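Local coordinates for protein excinuclease ABC, subunit A. (Deinococcus radiodurans, PDB 2VF7) that binds adenine nucleotide, zinc and DNA as a UvrA-family ABC protein that probably hydrolyses ATP in recognising DNA damage for excision repair, at residues L312-V320 and L364-D374; L116-A127 and L349-L360. The protein carries 1 engineered substitution. All coordinates share one frame; numbering follows the deposited sequence.

Contact 1 (L312-V320 and L364-D374); sequences LSRLPLARV and LHLGLGYLGLD. With ADP (adenosine-5'-diphosphate), chain D.
With CG beside its own backbone N and anti to the carbonyl carbon (chi1 -51°), L317 sets its branched end against the loop that runs from L368 to L373, while L364, turned the same way about its first bond, brings both methyls back over L317 and A318. The branches of L317 part company: CD1 ends 3.2 Å from the carbonyl O of L368, and CD2 meets CD2 of L373 at 4.0 Å. That same methyl of L373 also touches CG2 of V320. From the helix end, L364 CD1 lies 3.8 Å from A318 CB, and its CD2 faces CB of L317. An alanine in place of L317 would remove both methyls and is likely to open a gap between L368 and L373, leaving the loop less firmly seated.

The backbone supplies the polar half of the contact. L317 N donates to L371 O at 2.9 Å, meeting the oxygen almost in line with its C=O bond (166°), whereas A318 N reaches G369 O at 3.2 Å from the side of the C=O, the donor tilted from the carbonyl plane. These two amides open helix 317-328 just after the N-cap residue P316, so the loop satisfies N-H groups of the first turn. At the far end, R314 NE and D374 OD2 remain 4.6 Å apart, opposite charges too distant for a salt bridge.

Y370 O accepts hydrogen bonds from ADP O2' at 3.1 Å and ADP O3' at 3.2 Å, while E384 anchors its phenolic OH. A Schellman motif at G367 ends helix 345-365, a type I turn from L368 to L371 follows, and together they present the ribose-binding edge of an ABC ATPase nucleotide site, where the nucleotide is also hydrogen-bonded by G533, G535 and K536 of the P-loop.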
loop_
_atom_site.group_PDB
_atom_site.type_symbol
_atom_site.label_atom_id
_atom_site.label_comp_id
_atom_site.label_asym_id
_atom_site.label_seq_id
_atom_site.Cartn_x
_atom_site.Cartn_y
_atom_site.Cartn_z
ATOM N N LEU A 312 15.455 -30.963 -7.650
ATOM C CA LEU A 312 15.272 -30.910 -6.185
ATOM C C LEU A 312 13.880 -30.374 -5.832
ATOM O O LEU A 312 13.238 -30.843 -4.886
ATOM C CB LEU A 312 16.314 -30.004 -5.520
ATOM C CG LEU A 312 17.453 -30.518 -4.621
ATOM C CD1 LEU A 312 18.090 -29.333 -3.917
ATOM C CD2 LEU A 312 17.028 -31.569 -3.579
ATOM N N SER A 313 13.428 -29.389 -6.604
ATOM C CA SER A 313 12.160 -28.711 -6.348
ATOM C C SER A 313 10.920 -29.573 -6.612
ATOM O O SER A 313 9.852 -29.321 -6.048
ATOM C CB SER A 313 12.089 -27.395 -7.121
ATOM O OG SER A 313 13.057 -26.484 -6.633
ATOM N N ARG A 314 11.065 -30.597 -7.446
ATOM C CA ARG A 314 9.971 -31.541 -7.667
ATOM C C ARG A 314 9.727 -32.454 -6.464
ATOM O O ARG A 314 8.605 -32.922 -6.248
ATOM C CB ARG A 314 10.207 -32.361 -8.934
ATOM C CG ARG A 314 9.736 -31.653 -10.189
ATOM C CD ARG A 314 10.652 -31.923 -11.356
ATOM N NE ARG A 314 10.166 -31.232 -12.548
ATOM C CZ ARG A 314 9.727 -31.842 -13.648
ATOM N NH1 ARG A 314 9.728 -33.172 -13.726
ATOM N NH2 ARG A 314 9.293 -31.118 -14.677
ATOM N N LEU A 315 10.772 -32.670 -5.669
ATOM C CA LEU A 315 10.740 -33.632 -4.572
ATOM C C LEU A 315 9.927 -33.167 -3.367
ATOM O O LEU A 315 9.800 -31.964 -3.131
ATOM C CB LEU A 315 12.170 -33.952 -4.126
ATOM C CG LEU A 315 13.181 -34.434 -5.163
ATOM C CD1 LEU A 315 14.447 -34.867 -4.445
ATOM C CD2 LEU A 315 12.609 -35.569 -6.008
ATOM N N PRO A 316 9.360 -34.115 -2.599
ATOM C CA PRO A 316 8.668 -33.725 -1.381
ATOM C C PRO A 316 9.610 -33.092 -0.365
ATOM O O PRO A 316 10.805 -33.400 -0.348
ATOM C CB PRO A 316 8.136 -35.056 -0.831
ATOM C CG PRO A 316 8.131 -35.973 -1.973
ATOM C CD PRO A 316 9.289 -35.569 -2.817
ATOM N N LEU A 317 9.058 -32.228 0.484
ATOM C CA LEU A 317 9.817 -31.576 1.558
ATOM C C LEU A 317 10.567 -32.564 2.472
ATOM O O LEU A 317 11.649 -32.255 2.979
ATOM C CB LEU A 317 8.896 -30.662 2.373
ATOM C CG LEU A 317 8.052 -29.660 1.580
ATOM C CD1 LEU A 317 6.935 -29.110 2.442
ATOM C CD2 LEU A 317 8.901 -28.523 1.005
ATOM N N ALA A 318 9.984 -33.746 2.668
ATOM C CA ALA A 318 10.580 -34.809 3.475
ATOM C C ALA A 318 11.843 -35.385 2.838
ATOM O O ALA A 318 12.799 -35.734 3.543
ATOM C CB ALA A 318 9.569 -35.917 3.718
ATOM N N ARG A 319 11.834 -35.487 1.510
ATOM C CA ARG A 319 12.968 -35.999 0.752
ATOM C C ARG A 319 14.108 -34.992 0.694
ATOM O O ARG A 319 15.276 -35.369 0.808
ATOM C CB ARG A 319 12.545 -36.415 -0.664
ATOM C CG ARG A 319 11.607 -37.628 -0.723
ATOM C CD ARG A 319 12.294 -38.918 -0.298
ATOM N NE ARG A 319 13.083 -39.516 -1.373
ATOM C CZ ARG A 319 13.955 -40.509 -1.207
ATOM N NH1 ARG A 319 14.176 -41.028 0.001
ATOM N NH2 ARG A 319 14.616 -40.986 -2.253
ATOM N N VAL A 320 13.761 -33.716 0.521
ATOM C CA VAL A 320 14.740 -32.627 0.552
ATOM C C VAL A 320 15.418 -32.563 1.928
ATOM O O VAL A 320 16.626 -32.356 2.019
ATOM C CB VAL A 320 14.105 -31.256 0.198
ATOM C CG1 VAL A 320 15.109 -30.133 0.355
ATOM C CG2 VAL A 320 13.561 -31.257 -1.228
ATOM N N LEU A 364 7.618 -30.429 8.527
ATOM C CA LEU A 364 7.552 -31.880 8.572
ATOM C C LEU A 364 6.759 -32.353 9.785
ATOM O O LEU A 364 5.978 -33.311 9.698
ATOM C CB LEU A 364 8.970 -32.453 8.612
ATOM C CG LEU A 364 9.762 -32.669 7.310
ATOM C CD1 LEU A 364 9.938 -34.164 7.025
ATOM C CD2 LEU A 364 9.176 -31.936 6.103
ATOM N N HIS A 365 6.965 -31.667 10.909
ATOM C CA HIS A 365 6.281 -31.976 12.164
ATOM C C HIS A 365 4.789 -31.621 12.093
ATOM O O HIS A 365 3.976 -32.195 12.823
ATOM C CB HIS A 365 6.979 -31.281 13.340
ATOM C CG HIS A 365 8.233 -31.975 13.800
ATOM N ND1 HIS A 365 8.847 -32.977 13.075
ATOM C CD2 HIS A 365 8.997 -31.794 14.905
ATOM C CE1 HIS A 365 9.919 -33.398 13.723
ATOM N NE2 HIS A 365 10.033 -32.697 14.838
ATOM N N LEU A 366 4.439 -30.702 11.194
ATOM C CA LEU A 366 3.031 -30.364 10.910
ATOM C C LEU A 366 2.398 -31.262 9.865
ATOM O O LEU A 366 1.309 -30.967 9.366
ATOM C CB LEU A 366 2.862 -28.883 10.509
ATOM C CG LEU A 366 2.354 -27.970 11.622
ATOM C CD1 LEU A 366 2.703 -26.523 11.347
ATOM C CD2 LEU A 366 0.866 -28.139 11.812
ATOM N N GLY A 367 3.100 -32.344 9.531
ATOM C CA GLY A 367 2.609 -33.383 8.628
ATOM C C GLY A 367 2.506 -32.942 7.184
ATOM O O GLY A 367 1.677 -33.464 6.421
ATOM N N LEU A 368 3.354 -31.984 6.812
ATOM C CA LEU A 368 3.272 -31.309 5.513
ATOM C C LEU A 368 4.413 -31.721 4.600
ATOM O O LEU A 368 4.679 -31.035 3.602
ATOM C CB LEU A 368 3.301 -29.786 5.700
ATOM C CG LEU A 368 2.102 -29.052 6.300
ATOM C CD1 LEU A 368 2.536 -27.681 6.788
ATOM C CD2 LEU A 368 0.968 -28.933 5.285
ATOM N N GLY A 369 5.072 -32.834 4.944
ATOM C CA GLY A 369 6.274 -33.295 4.255
ATOM C C GLY A 369 6.018 -34.086 2.987
ATOM O O GLY A 369 6.951 -34.655 2.404
ATOM N N TYR A 370 4.760 -34.120 2.552
ATOM C CA TYR A 370 4.355 -34.835 1.326
ATOM C C TYR A 370 4.186 -33.881 0.135
ATOM O O TYR A 370 4.024 -34.317 -1.009
ATOM C CB TYR A 370 3.060 -35.631 1.566
ATOM C CG TYR A 370 1.883 -34.756 1.946
ATOM C CD1 TYR A 370 1.593 -34.469 3.291
ATOM C CD2 TYR A 370 1.069 -34.195 0.962
ATOM C CE1 TYR A 370 0.516 -33.641 3.630
ATOM C CE2 TYR A 370 0.002 -33.382 1.292
ATOM C CZ TYR A 370 -0.270 -33.108 2.620
ATOM O OH TYR A 370 -1.340 -32.303 2.917
ATOM N N LEU A 371 4.210 -32.583 0.421
ATOM C CA LEU A 371 4.117 -31.539 -0.591
ATOM C C LEU A 371 5.464 -31.277 -1.255
ATOM O O LEU A 371 6.507 -31.388 -0.623
ATOM C CB LEU A 371 3.585 -30.237 0.035
ATOM C CG LEU A 371 2.143 -30.219 0.575
ATOM C CD1 LEU A 371 1.806 -28.913 1.297
ATOM C CD2 LEU A 371 1.124 -30.495 -0.525
ATOM N N GLY A 372 5.434 -30.919 -2.531
ATOM C CA GLY A 372 6.651 -30.546 -3.267
ATOM C C GLY A 372 6.759 -29.035 -3.340
ATOM O O GLY A 372 5.748 -28.343 -3.419
ATOM N N LEU A 373 7.974 -28.502 -3.328
ATOM C CA LEU A 373 8.111 -27.043 -3.304
ATOM C C LEU A 373 7.768 -26.304 -4.615
ATOM O O LEU A 373 7.701 -25.075 -4.633
ATOM C CB LEU A 373 9.428 -26.569 -2.641
ATOM C CG LEU A 373 10.849 -27.112 -2.804
ATOM C CD1 LEU A 373 11.754 -26.257 -1.954
ATOM C CD2 LEU A 373 10.998 -28.560 -2.384
ATOM N N ASP A 374 7.494 -27.055 -5.682
ATOM C CA ASP A 374 6.989 -26.473 -6.940
ATOM C C ASP A 374 5.451 -26.449 -7.013
ATOM O O ASP A 374 4.866 -25.903 -7.953
ATOM C CB ASP A 374 7.606 -27.173 -8.167
ATOM C CG ASP A 374 7.272 -28.676 -8.247
ATOM O OD1 ASP A 374 6.628 -29.229 -7.325
ATOM O OD2 ASP A 374 7.663 -29.312 -9.257
HETATM P PB ADP D . -5.314 -36.173 0.711
HETATM O O1B ADP D . -4.845 -35.045 1.594
HETATM O O2B ADP D . -6.466 -35.865 -0.204
HETATM O O3B ADP D . -5.477 -37.443 1.501
HETATM P PA ADP D . -4.018 -36.043 -1.884
HETATM O O1A ADP D . -3.589 -34.618 -2.025
HETATM O O2A ADP D . -5.238 -36.545 -2.587
HETATM O O3A ADP D . -4.094 -36.458 -0.322
HETATM O "O5'" ADP D . -2.782 -36.888 -2.493
HETATM C "C5'" ADP D . -1.586 -37.099 -1.754
HETATM C "C4'" ADP D . -0.334 -37.053 -2.614
HETATM O "O4'" ADP D . -0.615 -36.583 -3.930
HETATM C "C3'" ADP D . 0.618 -36.044 -1.999
HETATM O "O3'" ADP D . 1.957 -36.520 -2.112
HETATM C "C2'" ADP D . 0.422 -34.790 -2.830
HETATM O "O2'" ADP D . 1.551 -33.906 -2.820
HETATM C "C1'" ADP D . 0.097 -35.360 -4.198
HETATM N N9 ADP D . -0.726 -34.404 -4.978
HETATM C C8 ADP D . -2.057 -34.205 -4.838
HETATM N N7 ADP D . -2.518 -33.271 -5.702
HETATM C C5 ADP D . -1.447 -32.849 -6.413
HETATM C C6 ADP D . -1.212 -31.864 -7.500
HETATM N N6 ADP D . -2.244 -31.135 -7.993
HETATM N N1 ADP D . 0.050 -31.724 -7.975
HETATM C C2 ADP D . 1.087 -32.440 -7.482
HETATM N N3 ADP D . 0.945 -33.353 -6.495
HETATM C C4 ADP D . -0.272 -33.598 -5.932
#

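Contact 2 (L116-A127 and L349-L360); sequences LSNLLRMLYSRA and LQRMAADLVKRL
L356 is a knob in a hole formed by L116, L119, L120 and L123, a compact illustration of how antiparallel helices interlock. Its two methyls divide the work: CD1 meets L123 CD1 at 3.8 Å, and CD2 meets L116 CD2 at 3.9 Å, with CB of L119 close by. The other methyl of L116, CD1, reaches L360 CD2 at 4.0 Å. Near A127 the backbones come closer, and A127 CB sits against L349 CB at 3.6 Å.

M352 fills the interval between these two groups. Its chain bends at the last torsion (chi3 105°), bringing CE to 3.7 Å from M122 CB; CE also lies over one face of the R126 guanidinium, the two side chains crossing at about a right angle. Beyond it, R126 NH1 and R351 NH2 approach to 3.9 Å with their planes turned 67° apart, two like charges at the exposed margin.

R359 lies across L119, whose CD1 is 3.6 Å from R359 CD and stands over one face of the guanidinium. A second shell holds that group by hydrogen bonds: NE and NH2 of R359 both grip D355 OD1, the NH2 bond of 3.1 Å using the syn lone pair while NE comes from above the carboxylate plane. The salt bridge spans one helical turn and would probably steady the arginine over the leucine.

Farther out, helix 317-328 backs helix 345-365, with Y327 against L349 and A353, and L324 against L360. The two segments run nearly antiparallel, at 160°. With no hydrogen bond or salt bridge between them, cohesion probably comes mainly from leucine, methionine and alanine surface, and the D355-R359 salt bridge acts within one helix.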
loop_
_atom_site.group_PDB
_atom_site.type_symbol
_atom_site.label_atom_id
_atom_site.label_comp_id
_atom_site.label_asym_id
_atom_site.label_seq_id
_atom_site.Cartn_x
_atom_site.Cartn_y
_atom_site.Cartn_z
ATOM N N LEU A 116 11.514 -21.014 1.582
ATOM C CA LEU A 116 12.589 -22.002 1.336
ATOM C C LEU A 116 13.343 -21.853 0.012
ATOM O O LEU A 116 14.562 -22.036 -0.036
ATOM C CB LEU A 116 12.060 -23.438 1.473
ATOM C CG LEU A 116 11.457 -23.904 2.808
ATOM C CD1 LEU A 116 10.988 -25.340 2.713
ATOM C CD2 LEU A 116 12.423 -23.754 3.976
ATOM N N SER A 117 12.620 -21.531 -1.057
ATOM C CA SER A 117 13.205 -21.473 -2.398
ATOM C C SER A 117 14.322 -20.462 -2.491
ATOM O O SER A 117 15.309 -20.712 -3.182
ATOM C CB SER A 117 12.144 -21.176 -3.462
ATOM O OG SER A 117 11.190 -22.225 -3.524
ATOM N N ASN A 118 14.171 -19.326 -1.808
ATOM C CA ASN A 118 15.224 -18.315 -1.797
ATOM C C ASN A 118 16.498 -18.858 -1.164
ATOM O O ASN A 118 17.596 -18.669 -1.702
ATOM C CB ASN A 118 14.790 -17.039 -1.073
ATOM C CG ASN A 118 15.907 -15.979 -1.014
ATOM O OD1 ASN A 118 16.738 -15.873 -1.920
ATOM N ND2 ASN A 118 15.913 -15.188 0.056
ATOM N N LEU A 119 16.342 -19.550 -0.038
ATOM C CA LEU A 119 17.482 -20.006 0.739
ATOM C C LEU A 119 18.307 -21.039 -0.022
ATOM O O LEU A 119 19.544 -21.101 0.131
ATOM C CB LEU A 119 17.036 -20.533 2.103
ATOM C CG LEU A 119 16.204 -19.630 3.031
ATOM C CD1 LEU A 119 15.915 -20.358 4.333
ATOM C CD2 LEU A 119 16.849 -18.259 3.306
ATOM N N LEU A 120 17.634 -21.832 -0.857
ATOM C CA LEU A 120 18.337 -22.809 -1.682
ATOM C C LEU A 120 18.866 -22.236 -3.004
ATOM O O LEU A 120 19.578 -22.920 -3.727
ATOM C CB LEU A 120 17.528 -24.109 -1.859
ATOM C CG LEU A 120 16.297 -24.290 -2.754
ATOM C CD1 LEU A 120 16.676 -24.500 -4.223
ATOM C CD2 LEU A 120 15.480 -25.474 -2.261
ATOM N N ARG A 121 18.538 -20.982 -3.310
ATOM C CA ARG A 121 19.226 -20.271 -4.401
ATOM C C ARG A 121 20.602 -19.823 -3.920
ATOM O O ARG A 121 21.582 -19.834 -4.682
ATOM C CB ARG A 121 18.441 -19.051 -4.889
ATOM C CG ARG A 121 17.158 -19.371 -5.629
ATOM C CD ARG A 121 16.462 -18.097 -6.088
ATOM N NE ARG A 121 15.041 -18.331 -6.306
ATOM C CZ ARG A 121 14.062 -17.647 -5.724
ATOM N NH1 ARG A 121 14.337 -16.642 -4.898
ATOM N NH2 ARG A 121 12.802 -17.962 -5.990
ATOM N N MET A 122 20.654 -19.428 -2.648
ATOM C CA MET A 122 21.896 -19.058 -1.980
ATOM C C MET A 122 22.758 -20.277 -1.674
ATOM O O MET A 122 23.974 -20.153 -1.534
ATOM C CB MET A 122 21.600 -18.316 -0.682
ATOM C CG MET A 122 20.855 -17.015 -0.837
ATOM S SD MET A 122 20.395 -16.462 0.804
ATOM C CE MET A 122 19.122 -15.248 0.449
ATOM N N LEU A 123 22.127 -21.446 -1.551
ATOM C CA LEU A 123 22.854 -22.706 -1.338
ATOM C C LEU A 123 23.523 -23.201 -2.619
ATOM O O LEU A 123 24.600 -23.788 -2.574
ATOM C CB LEU A 123 21.927 -23.785 -0.766
ATOM C CG LEU A 123 22.474 -25.197 -0.520
ATOM C CD1 LEU A 123 21.892 -25.787 0.751
ATOM C CD2 LEU A 123 22.204 -26.113 -1.706
ATOM N N TYR A 124 22.861 -22.984 -3.749
ATOM C CA TYR A 124 23.406 -23.334 -5.055
ATOM C C TYR A 124 24.441 -22.304 -5.499
ATOM O O TYR A 124 25.389 -22.633 -6.219
ATOM C CB TYR A 124 22.280 -23.457 -6.087
ATOM C CG TYR A 124 21.656 -24.837 -6.171
ATOM C CD1 TYR A 124 20.738 -25.280 -5.204
ATOM C CD2 TYR A 124 21.981 -25.702 -7.217
ATOM C CE1 TYR A 124 20.163 -26.556 -5.281
ATOM C CE2 TYR A 124 21.411 -26.975 -7.303
ATOM C CZ TYR A 124 20.507 -27.393 -6.335
ATOM O OH TYR A 124 19.954 -28.644 -6.435
ATOM N N SER A 125 24.251 -21.064 -5.046
ATOM C CA SER A 125 25.151 -19.952 -5.355
ATOM C C SER A 125 26.491 -20.021 -4.614
ATOM O O SER A 125 27.499 -19.514 -5.113
ATOM C CB SER A 125 24.463 -18.616 -5.052
ATOM O OG SER A 125 25.251 -17.527 -5.501
ATOM N N ARG A 126 26.498 -20.650 -3.438
ATOM C CA ARG A 126 27.676 -20.658 -2.566
ATOM C C ARG A 126 28.296 -22.036 -2.306
ATOM O O ARG A 126 29.510 -22.127 -2.092
ATOM C CB ARG A 126 27.365 -19.981 -1.226
ATOM C CG ARG A 126 26.990 -18.511 -1.323
ATOM C CD ARG A 126 26.449 -17.998 0.013
ATOM N NE ARG A 126 25.540 -16.858 -0.143
ATOM C CZ ARG A 126 24.996 -16.175 0.866
ATOM N NH1 ARG A 126 25.263 -16.500 2.125
ATOM N NH2 ARG A 126 24.186 -15.156 0.616
ATOM N N ALA A 127 27.485 -23.094 -2.322
ATOM C CA ALA A 127 27.950 -24.421 -1.889
ATOM C C ALA A 127 27.649 -25.585 -2.849
ATOM O O ALA A 127 27.820 -26.755 -2.488
ATOM C CB ALA A 127 27.412 -24.725 -0.493
ATOM N N LEU A 349 28.479 -23.889 3.773
ATOM C CA LEU A 349 27.609 -25.041 3.503
ATOM C C LEU A 349 27.073 -25.666 4.791
ATOM O O LEU A 349 25.943 -26.169 4.826
ATOM C CB LEU A 349 28.354 -26.087 2.661
ATOM C CG LEU A 349 27.723 -27.472 2.439
ATOM C CD1 LEU A 349 27.878 -27.932 0.989
ATOM C CD2 LEU A 349 28.297 -28.510 3.420
ATOM N N GLN A 350 27.891 -25.635 5.844
ATOM C CA GLN A 350 27.495 -26.201 7.129
ATOM C C GLN A 350 26.362 -25.386 7.746
ATOM O O GLN A 350 25.354 -25.963 8.194
ATOM C CB GLN A 350 28.685 -26.284 8.095
ATOM C CG GLN A 350 28.494 -27.266 9.282
ATOM C CD GLN A 350 27.562 -26.730 10.406
ATOM O OE1 GLN A 350 27.567 -25.493 10.689
ATOM N NE2 GLN A 350 26.754 -27.634 10.976
ATOM N N ARG A 351 26.525 -24.049 7.749
ATOM C CA ARG A 351 25.592 -23.165 8.454
ATOM C C ARG A 351 24.244 -23.042 7.736
ATOM O O ARG A 351 23.244 -22.667 8.348
ATOM C CB ARG A 351 26.208 -21.779 8.717
ATOM C CG ARG A 351 26.280 -20.846 7.512
ATOM C CD ARG A 351 26.134 -19.391 7.948
ATOM N NE ARG A 351 25.584 -18.554 6.883
ATOM C CZ ARG A 351 24.285 -18.457 6.578
ATOM N NH1 ARG A 351 23.369 -19.153 7.258
ATOM N NH2 ARG A 351 23.892 -17.658 5.583
ATOM N N MET A 352 24.233 -23.378 6.449
ATOM C CA MET A 352 23.040 -23.257 5.614
ATOM C C MET A 352 22.202 -24.531 5.615
ATOM O O MET A 352 20.991 -24.477 5.820
ATOM C CB MET A 352 23.417 -22.876 4.182
ATOM C CG MET A 352 24.188 -21.572 4.074
ATOM S SD MET A 352 24.657 -21.148 2.386
ATOM C CE MET A 352 23.477 -19.845 2.071
ATOM N N ALA A 353 22.850 -25.671 5.389
ATOM C CA ALA A 353 22.171 -26.966 5.420
ATOM C C ALA A 353 21.472 -27.229 6.760
ATOM O O ALA A 353 20.438 -27.893 6.800
ATOM C CB ALA A 353 23.146 -28.083 5.098
ATOM N N ALA A 354 22.044 -26.705 7.845
ATOM C CA ALA A 354 21.441 -26.792 9.176
ATOM C C ALA A 354 20.295 -25.794 9.333
ATOM O O ALA A 354 19.277 -26.094 9.954
ATOM C CB ALA A 354 22.498 -26.577 10.255
ATOM N N ASP A 355 20.480 -24.609 8.760
ATOM C CA ASP A 355 19.484 -23.537 8.766
ATOM C C ASP A 355 18.237 -23.902 7.948
ATOM O O ASP A 355 17.113 -23.568 8.330
ATOM C CB ASP A 355 20.133 -22.254 8.232
ATOM C CG ASP A 355 19.137 -21.166 7.929
ATOM O OD1 ASP A 355 18.479 -20.679 8.873
ATOM O OD2 ASP A 355 19.028 -20.791 6.738
ATOM N N LEU A 356 18.452 -24.585 6.827
ATOM C CA LEU A 356 17.367 -25.077 5.991
ATOM C C LEU A 356 16.627 -26.255 6.615
ATOM O O LEU A 356 15.411 -26.353 6.515
ATOM C CB LEU A 356 17.891 -25.473 4.608
ATOM C CG LEU A 356 17.643 -24.502 3.455
ATOM C CD1 LEU A 356 18.537 -24.843 2.278
ATOM C CD2 LEU A 356 16.179 -24.509 3.049
ATOM N N VAL A 357 17.362 -27.146 7.256
ATOM C CA VAL A 357 16.772 -28.352 7.819
ATOM C C VAL A 357 16.043 -28.064 9.144
ATOM O O VAL A 357 15.157 -28.821 9.548
ATOM C CB VAL A 357 17.837 -29.481 7.959
ATOM C CG1 VAL A 357 18.594 -29.353 9.257
ATOM C CG2 VAL A 357 17.197 -30.856 7.850
ATOM N N LYS A 358 16.413 -26.969 9.806
ATOM C CA LYS A 358 15.735 -26.536 11.027
ATOM C C LYS A 358 14.342 -26.027 10.668
ATOM O O LYS A 358 13.351 -26.404 11.298
ATOM C CB LYS A 358 16.539 -25.441 11.735
ATOM C CG LYS A 358 15.963 -24.972 13.082
ATOM C CD LYS A 358 16.250 -23.480 13.331
ATOM C CE LYS A 358 15.478 -22.577 12.340
ATOM N NZ LYS A 358 15.908 -21.146 12.386
ATOM N N ARG A 359 14.285 -25.172 9.651
ATOM C CA ARG A 359 13.021 -24.727 9.062
ATOM C C ARG A 359 12.171 -25.899 8.590
ATOM O O ARG A 359 10.985 -25.957 8.890
ATOM C CB ARG A 359 13.270 -23.769 7.901
ATOM C CG ARG A 359 13.465 -22.345 8.333
ATOM C CD ARG A 359 14.345 -21.583 7.368
ATOM N NE ARG A 359 15.294 -20.753 8.107
ATOM C CZ ARG A 359 15.140 -19.456 8.366
ATOM N NH1 ARG A 359 14.073 -18.798 7.926
ATOM N NH2 ARG A 359 16.072 -18.812 9.063
ATOM N N LEU A 360 12.785 -26.834 7.869
ATOM C CA LEU A 360 12.072 -27.983 7.315
ATOM C C LEU A 360 11.415 -28.870 8.371
ATOM O O LEU A 360 10.358 -29.438 8.121
ATOM C CB LEU A 360 12.993 -28.813 6.409
ATOM C CG LEU A 360 13.137 -28.344 4.961
ATOM C CD1 LEU A 360 14.488 -28.715 4.387
ATOM C CD2 LEU A 360 12.019 -28.918 4.113
#

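Overall arrangement
From the N terminus, helix 116-127 comes first and finds its partner, 349-360, only after 221 intervening residues, so contact 2 closes a large loop that includes the UvrA DNA-binding domain and the zinc-bound C151, C154, C287 and C290. Segment 312-320 lies inside that loop, but its partner, 364-374, follows it; contact 1 therefore closes a shorter, largely helical loop, and the two contacts cross. Helix 345-365 serves both. The contacts also touch directly, L373 meeting L120 and L317 meeting L116 and L360, so helices 116-127, 309-314, 317-328 and 345-365 pack together in one cluster, from which the loop after 345-365 reaches the ADP.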